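Long-range contacts in 6-phosphogluconate dehydrogenase NAD-binding (Dyadobacter fermentans, PDB 4GBJ), which probably acts as an NAD(P)-dependent oxidoreductase of the 6-phosphogluconate and 3-hydroxyisobutyrate dehydrogenase type, its exact substrate not being established: residues G63-L69 with G91-S97; D71-E76 with S97-T103; A121-A125 with A170-K174; K133-L139 with V157-F163; L175-F179 with D244-T248. All blocks are in the same frame, centred on the assembly; numbering follows the deposited sequence.

Contact 1 (G63-L69 with G91-S97)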
# COMPACT_ATOMS: atom_id res chain seq x y z
N GLY B 63 3.89 -13.16 -39.07
CA GLY B 63 4.96 -12.82 -38.14
C GLY B 63 4.48 -12.28 -36.81
O GLY B 63 3.31 -12.42 -36.46
N ILE B 64 5.40 -11.69 -36.03
CA ILE B 64 5.17 -11.13 -34.70
C ILE B 64 5.33 -9.62 -34.75
O ILE B 64 6.30 -9.14 -35.33
CB ILE B 64 6.15 -11.74 -33.66
CG1 ILE B 64 5.88 -13.24 -33.46
CG2 ILE B 64 6.06 -11.00 -32.31
CD1 ILE B 64 7.12 -14.02 -33.06
N VAL B 65 4.42 -8.88 -34.13
CA VAL B 65 4.58 -7.43 -34.04
C VAL B 65 4.37 -7.03 -32.57
O VAL B 65 3.42 -7.47 -31.96
CB VAL B 65 3.68 -6.62 -35.00
CG1 VAL B 65 2.19 -7.01 -34.86
CG2 VAL B 65 3.86 -5.12 -34.75
N PHE B 66 5.28 -6.28 -32.01
CA PHE B 66 5.13 -5.71 -30.67
C PHE B 66 4.74 -4.27 -30.83
O PHE B 66 5.26 -3.64 -31.74
CB PHE B 66 6.44 -5.78 -29.87
CG PHE B 66 6.78 -7.12 -29.28
CD1 PHE B 66 6.68 -7.35 -27.93
CD2 PHE B 66 7.22 -8.17 -30.09
CE1 PHE B 66 6.96 -8.60 -27.38
CE2 PHE B 66 7.51 -9.41 -29.54
CZ PHE B 66 7.36 -9.62 -28.19
N SER B 67 3.87 -3.73 -29.95
CA SER B 67 3.60 -2.31 -29.94
C SER B 67 3.60 -1.78 -28.53
O SER B 67 3.18 -2.46 -27.58
CB SER B 67 2.27 -1.97 -30.62
OG SER B 67 1.15 -2.43 -29.88
N VAL B 68 4.10 -0.57 -28.38
CA VAL B 68 4.06 0.08 -27.07
C VAL B 68 3.88 1.54 -27.38
O VAL B 68 4.75 2.17 -28.01
CB VAL B 68 5.24 -0.26 -26.14
CG1 VAL B 68 6.57 0.14 -26.72
CG2 VAL B 68 5.05 0.39 -24.77
N LEU B 69 2.65 2.02 -27.12
CA LEU B 69 2.23 3.37 -27.45
C LEU B 69 1.57 4.02 -26.26
O LEU B 69 1.37 3.37 -25.24
CB LEU B 69 1.30 3.30 -28.66
CG LEU B 69 1.93 2.64 -29.92
CD1 LEU B 69 0.89 2.31 -30.94
CD2 LEU B 69 2.95 3.55 -30.58
N GLY B 91 -0.54 -14.50 -37.60
CA GLY B 91 0.23 -13.36 -37.15
C GLY B 91 -0.11 -13.10 -35.69
O GLY B 91 -1.20 -13.45 -35.24
N VAL B 92 0.85 -12.60 -34.92
CA VAL B 92 0.65 -12.35 -33.49
C VAL B 92 1.05 -10.92 -33.15
O VAL B 92 2.16 -10.51 -33.49
CB VAL B 92 1.42 -13.36 -32.61
CG1 VAL B 92 1.24 -13.05 -31.12
CG2 VAL B 92 0.99 -14.80 -32.90
N HIS B 93 0.15 -10.16 -32.46
CA HIS B 93 0.40 -8.81 -32.02
C HIS B 93 0.48 -8.81 -30.49
O HIS B 93 -0.49 -9.18 -29.84
CB HIS B 93 -0.72 -7.87 -32.51
CG HIS B 93 -0.66 -6.47 -31.94
ND1 HIS B 93 -1.74 -5.60 -32.06
CD2 HIS B 93 0.36 -5.80 -31.34
CE1 HIS B 93 -1.37 -4.48 -31.44
NE2 HIS B 93 -0.10 -4.55 -31.01
N VAL B 94 1.64 -8.48 -29.94
CA VAL B 94 1.89 -8.34 -28.50
C VAL B 94 1.72 -6.86 -28.18
O VAL B 94 2.55 -6.02 -28.52
CB VAL B 94 3.28 -8.89 -28.10
CG1 VAL B 94 3.43 -8.91 -26.58
CG2 VAL B 94 3.48 -10.28 -28.67
N SER B 95 0.61 -6.55 -27.58
CA SER B 95 0.16 -5.20 -27.36
C SER B 95 0.47 -4.81 -25.91
O SER B 95 -0.19 -5.24 -24.97
CB SER B 95 -1.33 -5.14 -27.69
OG SER B 95 -1.89 -3.85 -27.51
N MSE B 96 1.53 -4.08 -25.74
CA MSE B 96 2.04 -3.74 -24.39
C MSE B 96 1.60 -2.39 -23.85
O MSE B 96 1.94 -2.06 -22.72
CB MSE B 96 3.53 -3.82 -24.40
CG MSE B 96 4.02 -5.19 -24.88
SE MSE B 96 5.91 -5.45 -24.60
CE MSE B 96 6.50 -4.24 -25.89
N SER B 97 0.81 -1.63 -24.60
CA SER B 97 0.38 -0.34 -24.11
C SER B 97 -0.59 -0.46 -22.91
O SER B 97 -1.35 -1.42 -22.84
CB SER B 97 -0.34 0.41 -25.22
OG SER B 97 0.48 0.55 -26.37
O HOH W 1 -0.16 -1.77 -27.62

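Contact 2 (D71-E76 with S97-T103)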
# COMPACT_ATOMS: atom_id res chain seq x y z
N ASP B 71 -1.35 5.65 -25.60
CA ASP B 71 -2.74 5.51 -25.19
C ASP B 71 -3.60 4.75 -26.20
O ASP B 71 -3.13 4.38 -27.27
CB ASP B 71 -3.31 6.93 -24.96
CG ASP B 71 -3.20 7.89 -26.12
OD1 ASP B 71 -3.37 7.44 -27.29
OD2 ASP B 71 -3.01 9.10 -25.87
N ASP B 72 -4.89 4.57 -25.86
CA ASP B 72 -5.89 3.83 -26.64
C ASP B 72 -6.03 4.38 -28.06
O ASP B 72 -6.01 3.59 -29.01
CB ASP B 72 -7.26 3.88 -25.93
CG ASP B 72 -7.23 3.32 -24.51
OD1 ASP B 72 -6.44 3.81 -23.70
OD2 ASP B 72 -8.07 2.46 -24.20
N ALA B 73 -6.11 5.72 -28.22
CA ALA B 73 -6.23 6.30 -29.55
C ALA B 73 -4.99 6.02 -30.41
O ALA B 73 -5.14 5.78 -31.60
CB ALA B 73 -6.51 7.79 -29.49
N ALA B 74 -3.78 6.05 -29.83
CA ALA B 74 -2.57 5.75 -30.59
C ALA B 74 -2.59 4.28 -31.12
O ALA B 74 -2.20 4.04 -32.26
CB ALA B 74 -1.33 5.98 -29.74
N VAL B 75 -3.12 3.33 -30.34
CA VAL B 75 -3.14 1.92 -30.76
C VAL B 75 -4.18 1.72 -31.84
O VAL B 75 -3.93 1.03 -32.84
CB VAL B 75 -3.35 0.96 -29.56
CG1 VAL B 75 -3.38 -0.49 -30.02
CG2 VAL B 75 -2.25 1.15 -28.51
N GLU B 76 -5.35 2.32 -31.67
CA GLU B 76 -6.43 2.20 -32.66
C GLU B 76 -6.06 2.86 -33.99
O GLU B 76 -6.42 2.33 -35.03
CB GLU B 76 -7.71 2.83 -32.14
CG GLU B 76 -8.34 2.04 -31.01
CD GLU B 76 -9.49 2.78 -30.35
OE1 GLU B 76 -10.06 3.69 -30.99
OE2 GLU B 76 -9.82 2.47 -29.19
N SER B 97 0.81 -1.63 -24.60
CA SER B 97 0.38 -0.34 -24.11
C SER B 97 -0.59 -0.46 -22.91
O SER B 97 -1.35 -1.42 -22.84
CB SER B 97 -0.34 0.41 -25.22
OG SER B 97 0.48 0.55 -26.37
N THR B 98 -0.60 0.54 -22.05
CA THR B 98 -1.58 0.60 -20.96
C THR B 98 -2.87 1.17 -21.53
O THR B 98 -3.03 2.38 -21.70
CB THR B 98 -1.09 1.42 -19.80
OG1 THR B 98 0.16 0.90 -19.39
CG2 THR B 98 -2.08 1.44 -18.66
N ILE B 99 -3.79 0.31 -21.80
CA ILE B 99 -5.05 0.70 -22.40
C ILE B 99 -6.18 -0.06 -21.76
O ILE B 99 -5.99 -0.95 -20.95
CB ILE B 99 -5.04 0.47 -23.94
CG1 ILE B 99 -4.94 -0.98 -24.29
CG2 ILE B 99 -3.97 1.32 -24.60
CD1 ILE B 99 -5.00 -1.25 -25.81
N SER B 100 -7.36 0.35 -22.12
CA SER B 100 -8.59 -0.21 -21.64
C SER B 100 -8.77 -1.67 -22.07
O SER B 100 -8.60 -1.97 -23.25
CB SER B 100 -9.76 0.61 -22.20
OG SER B 100 -11.00 -0.05 -22.05
N PRO B 101 -9.31 -2.52 -21.18
CA PRO B 101 -9.74 -3.87 -21.60
C PRO B 101 -10.67 -3.85 -22.80
O PRO B 101 -10.59 -4.70 -23.68
CB PRO B 101 -10.53 -4.37 -20.37
CG PRO B 101 -10.00 -3.64 -19.26
CD PRO B 101 -9.53 -2.31 -19.74
N GLU B 102 -11.59 -2.88 -22.83
CA GLU B 102 -12.51 -2.74 -23.96
C GLU B 102 -11.78 -2.46 -25.27
O GLU B 102 -12.17 -3.02 -26.30
CB GLU B 102 -13.49 -1.61 -23.68
CG GLU B 102 -14.46 -1.28 -24.82
CD GLU B 102 -15.31 -0.08 -24.45
OE1 GLU B 102 -14.81 1.06 -24.61
OE2 GLU B 102 -16.41 -0.28 -23.89
N THR B 103 -10.76 -1.58 -25.25
CA THR B 103 -10.01 -1.31 -26.48
C THR B 103 -9.32 -2.61 -26.94
O THR B 103 -9.32 -2.92 -28.11
CB THR B 103 -9.00 -0.17 -26.29
OG1 THR B 103 -9.71 1.00 -25.96
CG2 THR B 103 -8.17 0.10 -27.54

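Contact 3 (A121-A125 with A170-K174)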
# COMPACT_ATOMS: atom_id res chain seq x y z
N ALA B 121 -0.67 -7.45 -23.38
CA ALA B 121 0.62 -7.72 -22.69
C ALA B 121 1.14 -6.51 -21.95
O ALA B 121 2.30 -6.16 -22.11
CB ALA B 121 1.66 -8.20 -23.69
N PRO B 122 0.33 -5.90 -21.09
CA PRO B 122 0.80 -4.71 -20.34
C PRO B 122 2.00 -5.02 -19.46
O PRO B 122 2.07 -6.09 -18.89
CB PRO B 122 -0.42 -4.31 -19.51
CG PRO B 122 -1.30 -5.52 -19.49
CD PRO B 122 -1.08 -6.21 -20.77
N ILE B 123 2.91 -4.05 -19.35
CA ILE B 123 4.16 -4.21 -18.60
C ILE B 123 4.11 -3.43 -17.29
O ILE B 123 3.66 -2.28 -17.24
CB ILE B 123 5.41 -3.84 -19.47
CG1 ILE B 123 6.74 -4.20 -18.76
CG2 ILE B 123 5.41 -2.37 -19.91
CD1 ILE B 123 7.96 -4.15 -19.68
N PHE B 124 4.65 -4.06 -16.23
CA PHE B 124 4.75 -3.51 -14.90
C PHE B 124 6.22 -3.27 -14.71
O PHE B 124 6.94 -4.14 -14.22
CB PHE B 124 4.18 -4.49 -13.85
CG PHE B 124 2.72 -4.85 -14.06
CD1 PHE B 124 1.76 -4.44 -13.15
CD2 PHE B 124 2.31 -5.53 -15.20
CE1 PHE B 124 0.43 -4.81 -13.31
CE2 PHE B 124 0.97 -5.82 -15.42
CZ PHE B 124 0.04 -5.52 -14.44
N ALA B 125 6.69 -2.14 -15.23
CA ALA B 125 8.12 -1.81 -15.16
C ALA B 125 8.38 -0.39 -15.55
O ALA B 125 7.98 0.02 -16.63
CB ALA B 125 8.92 -2.72 -16.12
N ALA B 170 -5.54 -9.08 -18.99
CA ALA B 170 -4.28 -8.58 -18.45
C ALA B 170 -4.37 -7.07 -18.23
O ALA B 170 -3.82 -6.53 -17.26
CB ALA B 170 -3.13 -8.94 -19.36
N ASN B 171 -5.08 -6.38 -19.15
CA ASN B 171 -5.31 -4.92 -19.07
C ASN B 171 -6.04 -4.56 -17.80
O ASN B 171 -5.74 -3.52 -17.22
CB ASN B 171 -6.09 -4.44 -20.26
CG ASN B 171 -5.33 -4.53 -21.54
OD1 ASN B 171 -5.75 -5.19 -22.47
ND2 ASN B 171 -4.18 -3.88 -21.61
N VAL B 172 -6.94 -5.43 -17.33
CA VAL B 172 -7.66 -5.19 -16.06
C VAL B 172 -6.65 -5.23 -14.92
O VAL B 172 -6.69 -4.38 -14.02
CB VAL B 172 -8.81 -6.20 -15.79
CG1 VAL B 172 -9.41 -6.01 -14.42
CG2 VAL B 172 -9.89 -6.13 -16.85
N ILE B 173 -5.69 -6.16 -14.99
CA ILE B 173 -4.70 -6.31 -13.90
C ILE B 173 -3.83 -5.05 -13.85
O ILE B 173 -3.52 -4.58 -12.79
CB ILE B 173 -3.84 -7.60 -14.00
CG1 ILE B 173 -4.69 -8.88 -14.14
CG2 ILE B 173 -2.86 -7.74 -12.80
CD1 ILE B 173 -5.70 -9.07 -13.01
N LYS B 174 -3.41 -4.54 -15.01
CA LYS B 174 -2.55 -3.36 -15.11
C LYS B 174 -3.24 -2.13 -14.50
O LYS B 174 -2.63 -1.43 -13.69
CB LYS B 174 -2.19 -3.11 -16.56
CG LYS B 174 -1.36 -1.86 -16.81
CD LYS B 174 -0.08 -1.79 -16.01
CE LYS B 174 0.74 -0.62 -16.47
NZ LYS B 174 1.95 -0.43 -15.67

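Contact 4 (K133-L139 with V157-F163). With NA (sodium ion), chain E.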
# COMPACT_ATOMS: atom_id res chain seq x y z
N LYS B 133 15.84 -5.90 -15.94
CA LYS B 133 15.02 -7.10 -16.18
C LYS B 133 14.30 -7.58 -14.89
O LYS B 133 14.02 -8.78 -14.77
CB LYS B 133 15.86 -8.23 -16.81
CG LYS B 133 16.53 -7.82 -18.14
CD LYS B 133 17.57 -8.81 -18.60
CE LYS B 133 18.42 -8.25 -19.71
NZ LYS B 133 19.62 -9.09 -19.95
N VAL B 134 13.95 -6.64 -13.97
CA VAL B 134 13.28 -6.92 -12.68
C VAL B 134 11.74 -6.64 -12.76
O VAL B 134 11.04 -6.78 -11.76
CB VAL B 134 13.90 -6.15 -11.48
CG1 VAL B 134 15.31 -6.63 -11.19
CG2 VAL B 134 13.88 -4.63 -11.69
N GLY B 135 11.27 -6.21 -13.92
CA GLY B 135 9.87 -5.94 -14.17
C GLY B 135 9.04 -7.19 -14.41
O GLY B 135 9.53 -8.32 -14.36
N ASN B 136 7.75 -7.00 -14.63
CA ASN B 136 6.83 -8.10 -14.83
C ASN B 136 5.87 -7.82 -15.96
O ASN B 136 5.55 -6.67 -16.23
CB ASN B 136 6.05 -8.35 -13.54
CG ASN B 136 6.93 -8.82 -12.40
OD1 ASN B 136 7.34 -9.97 -12.37
ND2 ASN B 136 7.32 -7.95 -11.50
N ILE B 137 5.35 -8.87 -16.56
CA ILE B 137 4.33 -8.71 -17.61
C ILE B 137 3.13 -9.64 -17.34
O ILE B 137 3.30 -10.74 -16.81
CB ILE B 137 4.99 -8.96 -19.00
CG1 ILE B 137 4.24 -8.23 -20.12
CG2 ILE B 137 5.16 -10.45 -19.31
CD1 ILE B 137 4.99 -8.28 -21.45
N CYS B 138 1.94 -9.19 -17.75
CA CYS B 138 0.71 -9.98 -17.72
C CYS B 138 0.32 -10.25 -19.13
O CYS B 138 0.36 -9.33 -19.95
CB CYS B 138 -0.41 -9.27 -16.95
SG CYS B 138 -0.14 -9.21 -15.17
N LEU B 139 -0.09 -11.48 -19.43
CA LEU B 139 -0.49 -11.85 -20.79
C LEU B 139 -1.86 -12.38 -20.77
O LEU B 139 -2.19 -13.14 -19.88
CB LEU B 139 0.42 -12.92 -21.38
CG LEU B 139 1.90 -12.70 -21.38
CD1 LEU B 139 2.59 -13.94 -21.89
CD2 LEU B 139 2.29 -11.44 -22.20
N VAL B 157 11.81 -9.30 -18.79
CA VAL B 157 11.09 -9.26 -17.53
C VAL B 157 11.50 -10.43 -16.70
O VAL B 157 11.98 -11.43 -17.22
CB VAL B 157 9.54 -9.24 -17.65
CG1 VAL B 157 9.04 -8.03 -18.45
CG2 VAL B 157 9.01 -10.56 -18.22
N LYS B 158 11.24 -10.34 -15.40
CA LYS B 158 11.45 -11.42 -14.46
C LYS B 158 10.20 -12.30 -14.54
O LYS B 158 10.26 -13.41 -15.05
CB LYS B 158 11.70 -10.85 -13.05
CG LYS B 158 11.75 -11.88 -11.93
CD LYS B 158 12.06 -11.20 -10.59
CE LYS B 158 11.68 -12.06 -9.41
NZ LYS B 158 12.53 -13.29 -9.31
N GLY B 159 9.05 -11.76 -14.16
CA GLY B 159 7.81 -12.53 -14.14
C GLY B 159 6.90 -12.36 -15.33
O GLY B 159 6.70 -11.25 -15.83
N VAL B 160 6.29 -13.48 -15.72
CA VAL B 160 5.30 -13.59 -16.77
C VAL B 160 4.07 -14.20 -16.14
O VAL B 160 4.14 -15.34 -15.70
CB VAL B 160 5.80 -14.40 -17.99
CG1 VAL B 160 4.76 -14.40 -19.10
CG2 VAL B 160 7.12 -13.84 -18.50
N PHE B 161 2.96 -13.46 -16.07
CA PHE B 161 1.72 -13.96 -15.47
C PHE B 161 0.69 -14.15 -16.57
O PHE B 161 0.52 -13.28 -17.42
CB PHE B 161 1.22 -13.01 -14.38
CG PHE B 161 2.22 -12.87 -13.26
CD1 PHE B 161 2.12 -13.64 -12.10
CD2 PHE B 161 3.29 -11.99 -13.37
CE1 PHE B 161 3.08 -13.56 -11.10
CE2 PHE B 161 4.22 -11.86 -12.33
CZ PHE B 161 4.12 -12.65 -11.20
N ASP B 162 0.03 -15.29 -16.58
CA ASP B 162 -0.96 -15.62 -17.59
C ASP B 162 -2.36 -15.43 -17.04
O ASP B 162 -2.70 -16.03 -16.04
CB ASP B 162 -0.74 -17.05 -18.06
CG ASP B 162 -1.45 -17.38 -19.36
OD1 ASP B 162 -0.84 -18.07 -20.23
OD2 ASP B 162 -2.63 -17.03 -19.50
N PHE B 163 -3.18 -14.61 -17.69
CA PHE B 163 -4.55 -14.34 -17.24
C PHE B 163 -5.63 -14.92 -18.22
O PHE B 163 -6.78 -14.46 -18.21
CB PHE B 163 -4.72 -12.81 -16.99
CG PHE B 163 -4.15 -12.45 -15.64
CD1 PHE B 163 -4.93 -12.54 -14.49
CD2 PHE B 163 -2.81 -12.17 -15.49
CE1 PHE B 163 -4.36 -12.39 -13.23
CE2 PHE B 163 -2.26 -11.92 -14.23
CZ PHE B 163 -3.04 -12.09 -13.10
NA NA E . 13.63 -13.12 -17.61
O HOH W 2 11.57 -14.43 -17.23
O HOH W 3 14.47 -15.56 -18.39

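Contact 5 (L175-F179 with D244-T248)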
# COMPACT_ATOMS: atom_id res chain seq x y z
N LEU B 175 -4.51 -1.90 -14.87
CA LEU B 175 -5.31 -0.80 -14.32
C LEU B 175 -5.44 -0.95 -12.81
O LEU B 175 -5.26 0.03 -12.11
CB LEU B 175 -6.71 -0.74 -14.97
CG LEU B 175 -6.74 -0.37 -16.47
CD1 LEU B 175 -8.15 -0.37 -17.00
CD2 LEU B 175 -5.99 0.91 -16.74
N ALA B 176 -5.68 -2.17 -12.32
CA ALA B 176 -5.80 -2.44 -10.90
C ALA B 176 -4.48 -2.13 -10.17
O ALA B 176 -4.51 -1.56 -9.07
CB ALA B 176 -6.20 -3.89 -10.65
N GLY B 177 -3.35 -2.51 -10.78
CA GLY B 177 -2.03 -2.25 -10.23
C GLY B 177 -1.77 -0.77 -10.09
O GLY B 177 -1.37 -0.33 -9.01
N ASN B 178 -2.05 0.00 -11.17
CA ASN B 178 -1.88 1.47 -11.21
C ASN B 178 -2.85 2.17 -10.24
O ASN B 178 -2.48 3.15 -9.63
CB ASN B 178 -2.06 2.03 -12.61
CG ASN B 178 -0.84 1.91 -13.51
OD1 ASN B 178 0.22 1.39 -13.13
ND2 ASN B 178 -0.97 2.42 -14.72
N PHE B 179 -4.04 1.63 -10.08
CA PHE B 179 -5.02 2.11 -9.10
C PHE B 179 -4.47 1.95 -7.70
O PHE B 179 -4.57 2.88 -6.92
CB PHE B 179 -6.37 1.39 -9.27
CG PHE B 179 -7.24 1.34 -8.04
CD1 PHE B 179 -7.94 2.46 -7.62
CD2 PHE B 179 -7.35 0.17 -7.30
CE1 PHE B 179 -8.76 2.39 -6.51
CE2 PHE B 179 -8.13 0.12 -6.16
CZ PHE B 179 -8.84 1.21 -5.78
N ASP B 244 -5.35 7.49 -16.70
CA ASP B 244 -5.32 6.12 -16.19
C ASP B 244 -6.44 5.85 -15.18
O ASP B 244 -7.10 4.81 -15.29
CB ASP B 244 -3.95 5.74 -15.60
CG ASP B 244 -2.91 5.24 -16.62
OD1 ASP B 244 -3.28 5.10 -17.85
OD2 ASP B 244 -1.76 4.93 -16.20
N ILE B 245 -6.68 6.73 -14.22
CA ILE B 245 -7.75 6.48 -13.26
C ILE B 245 -9.13 6.49 -13.97
O ILE B 245 -10.01 5.76 -13.56
CB ILE B 245 -7.71 7.44 -12.06
CG1 ILE B 245 -8.47 6.89 -10.89
CG2 ILE B 245 -8.20 8.85 -12.38
CD1 ILE B 245 -7.84 5.61 -10.25
N ASN B 246 -9.32 7.30 -14.98
CA ASN B 246 -10.56 7.31 -15.76
C ASN B 246 -10.76 6.02 -16.53
O ASN B 246 -11.91 5.58 -16.62
CB ASN B 246 -10.64 8.49 -16.71
CG ASN B 246 -11.00 9.79 -16.01
OD1 ASN B 246 -11.62 9.82 -14.95
ND2 ASN B 246 -10.62 10.92 -16.57
N LEU B 247 -9.66 5.36 -17.02
CA LEU B 247 -9.78 4.04 -17.67
C LEU B 247 -10.29 3.03 -16.63
O LEU B 247 -11.14 2.21 -16.92
CB LEU B 247 -8.44 3.55 -18.24
CG LEU B 247 -7.80 4.30 -19.43
CD1 LEU B 247 -6.55 3.64 -19.83
CD2 LEU B 247 -8.74 4.34 -20.63
N THR B 248 -9.76 3.09 -15.40
CA THR B 248 -10.17 2.22 -14.31
C THR B 248 -11.65 2.43 -13.97
O THR B 248 -12.40 1.46 -13.79
CB THR B 248 -9.26 2.46 -13.12
OG1 THR B 248 -7.94 2.14 -13.53
CG2 THR B 248 -9.70 1.69 -11.87
O HOH W 4 -5.61 2.94 -12.64

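Contact 1 (G63-L69 with G91-S97)
Gly63 opens the pairing: its O accepts from Val92 N at 2.9 Å, and from here strands 64-67 and 92-95 run parallel, their axes 4.7 Å apart and inclined by 17°. Ile64 shares one face of the sheet with Val92, Phe66 and Val94. Val65 makes two bonds to strand 92-95, its N to Val92 O and its O from Val94 N, each 2.9 Å, while its side chain joins His93 on the other face. The Phe66 ring lies over Val94, whose CB is 3.9 Å from the centroid and 19° off the normal; the selenium of Met96, present as selenomethionine, sits at the ring edge, 5.2 Å from the centroid, a Met-aromatic contact. Ser67 N reaches Val94 O and Ser67 O takes Met96 N, both at 3.0 Å. Its OG hydrogen-bonds His93 NE2 at 2.7 Å and shares a water with Ser95 OG and Ser97 OG; Ser95 OG also bonds Tyr118. Past the strand, Val68 CB meets Met96 CE at 4.2 Å, and Leu69 N donates to Ser97 OG at 2.7 Å. With strand 8-11 hydrogen-bonded along the other edge of 64-67, this pair belongs to the parallel part of the central sheet of a Rossmann-type nucleotide-binding domain.

Contact 2 (D71-E76 with S97-T103)
Asp72 reaches across to the start of helix 101-113, where its OD2 accepts two hydrogen bonds: from Ser100 N at 3.0 Å, with a N-H...O angle of 164°, and from Thr103 OG1 at 2.8 Å. The m rotamer (chi1 -58°) carries the carboxylate there although the CA-to-CB bond points sideways. Asp72 OD1 lies 3.6 Å from Ile99 CG2, and the same methyl is 3.6 Å from Asp72 N, so Ile99 packs against the first turn of helix 72-78. One turn on, Val75 points toward the other segment and places CG2 3.5 Å from Ser97 OG and 4.3 Å from Ile99 CG2; that serine hydroxyl also receives the bond from Leu69 N. The exposed Glu76 brings OE2 within 3.3 Å of Thr103 CG2. Both helices begin with a side-chain N-cap. Asp71 OD1 accepts from Ala74 N at 2.9 Å, and Ser100 OG accepts from Glu102 N at 3.0 Å, a weak bond with an angle of 127°. The intervening Thr98 touches Lys174, the predicted active-site residue, so the contact borders the probable catalytic cleft. Since one carboxylate oxygen binds both the backbone at the N-cap residue and a first-turn hydroxyl, Asp72 ties its own helix to the start of helix 101-113, and its negative charge lies at the favourable, positive end of that helix's dipole.

Contact 3 (A121-A125 with A170-K174)
This is a buried contact between strand and helix at the junction of two domains: the end of strand 117-124, in the Rossmann-type domain, meets the start of the long helix 169-197. Pro122 packs against the helix, its CD 3.7 Å from Ala170 CB and its CB 3.6 Å from Lys174 CB. The Phe124 ring brings CZ to 3.4 Å from Lys174 CA and 4.0 Å from Ile173 CG2, and the lysine chain runs across its face: Lys174 CD is 4.1 Å from the centroid and 12° off the normal. Met208 of the second subunit also packs on Phe124. Lys174 NZ donates to Ile123 O at 3.0 Å and stands 5.0 Å from the Phe124 centroid, 20° off the normal, a cation-pi contact. Lys174 is predicted to be the active-site residue, as in related β-hydroxyacid dehydrogenases. The carbonyl and the aromatic face both favour a charged ammonium group here, consistent with positioning the predicted active-site lysine.

Contact 4 (K133-L139 with V157-F163)
A right-handed beta-alpha-beta unit, strand 136-139, helix 143-153 and strand 159-162, brings these segments together as parallel neighbours, with axes 4.7 Å apart and 19° between their directions. Main-chain bonds of 2.8 Å alternate along the pair: Lys158 N to Gly135 O, Ile137 N to Gly159 O, Phe161 N to Ile137 O, Leu139 N to Phe161 O and Phe163 N to Leu139 O. Ile137 and Leu139 meet Val160 on the face covered by helix 143-153, where Leu139 CD1 is 3.6 Å from Val160 CG1. On the reverse face, Cys138 SG is 3.6 Å from Phe163 CE2, and Met208 of the second subunit packs on Cys138 and Phe161. Val157 O binds the sodium ion at 2.4 Å, alongside two waters and Glu154 O; one of these waters also donates to Lys158 O at 2.7 Å. The chemistry thus divides by place: a largely aliphatic face toward helix 143-153, with the Asp162-Lys146 salt bridge at its end, a dimer-facing one, and main-chain carbonyls of Glu154 and Val157 that coordinate sodium.

Contact 5 (L175-F179 with D244-T248)
Leu175 adopts the mt rotamer (chi1 -66°, chi2 179°), which extends CD2 over helix 238-254 to within 3.9 Å of Leu247 CB; its CB lies 3.4 Å from Thr248 OG1. Leu247 has the same mt form and turns toward helix 169-197. Thr248, with chi1 at -61°, directs OG1 to a water at 2.6 Å, and that water donates to Leu175 O at 3.0 Å, bridging the helices through one main-chain oxygen. Here two helices of the all-helical C-terminal domain of the β-hydroxyacid dehydrogenase family cross at -124°, their local axes 9.5 Å apart at closest approach. Asn178 and Asp244 have closely matching conformations, chi1 -81° and -84° with chi2 near zero, and face each other with Asn178 ND2 3.0 Å from Asp244 OD2. This polar pair lies close to the probable active site, since the Asn178 side chain is about 4 Å from that of Lys174. Phe179 is t, chi1 155°, and presents its ring edge to Ile245, CD1 to CD1 at 4.1 Å, while Phe179 CB is 4.2 Å from Thr248 CG2. Ile245, t at chi1 and p at chi2, leans back toward the ring, and Ala262 of helix 260-274 touches both side chains.

Contacts 1, 3 and 5 are buried, whereas contacts 2 and 4 are partly exposed. Contacts 1 and 4 both pair parallel strands of one sheet by regular main-chain bonds, but contact 1 lies in its interior and contact 4 at its outermost strand within the chain. Strand 117-124 connects them: Ala121 N lies 2.8 Å from Ser95 O, and Phe124 N 2.8 Å from Asn136 O. Contact 2 shares Ser97 with contact 1 and replaces ladder bonds by side-chain bonds near helix starts. Contacts 3 and 5 use successive turns of helix 169-197, one facing the sheet, the other a helix. Thr98 OG1, 3.3 Å from Lys174 CE, joins contacts 2 and 3.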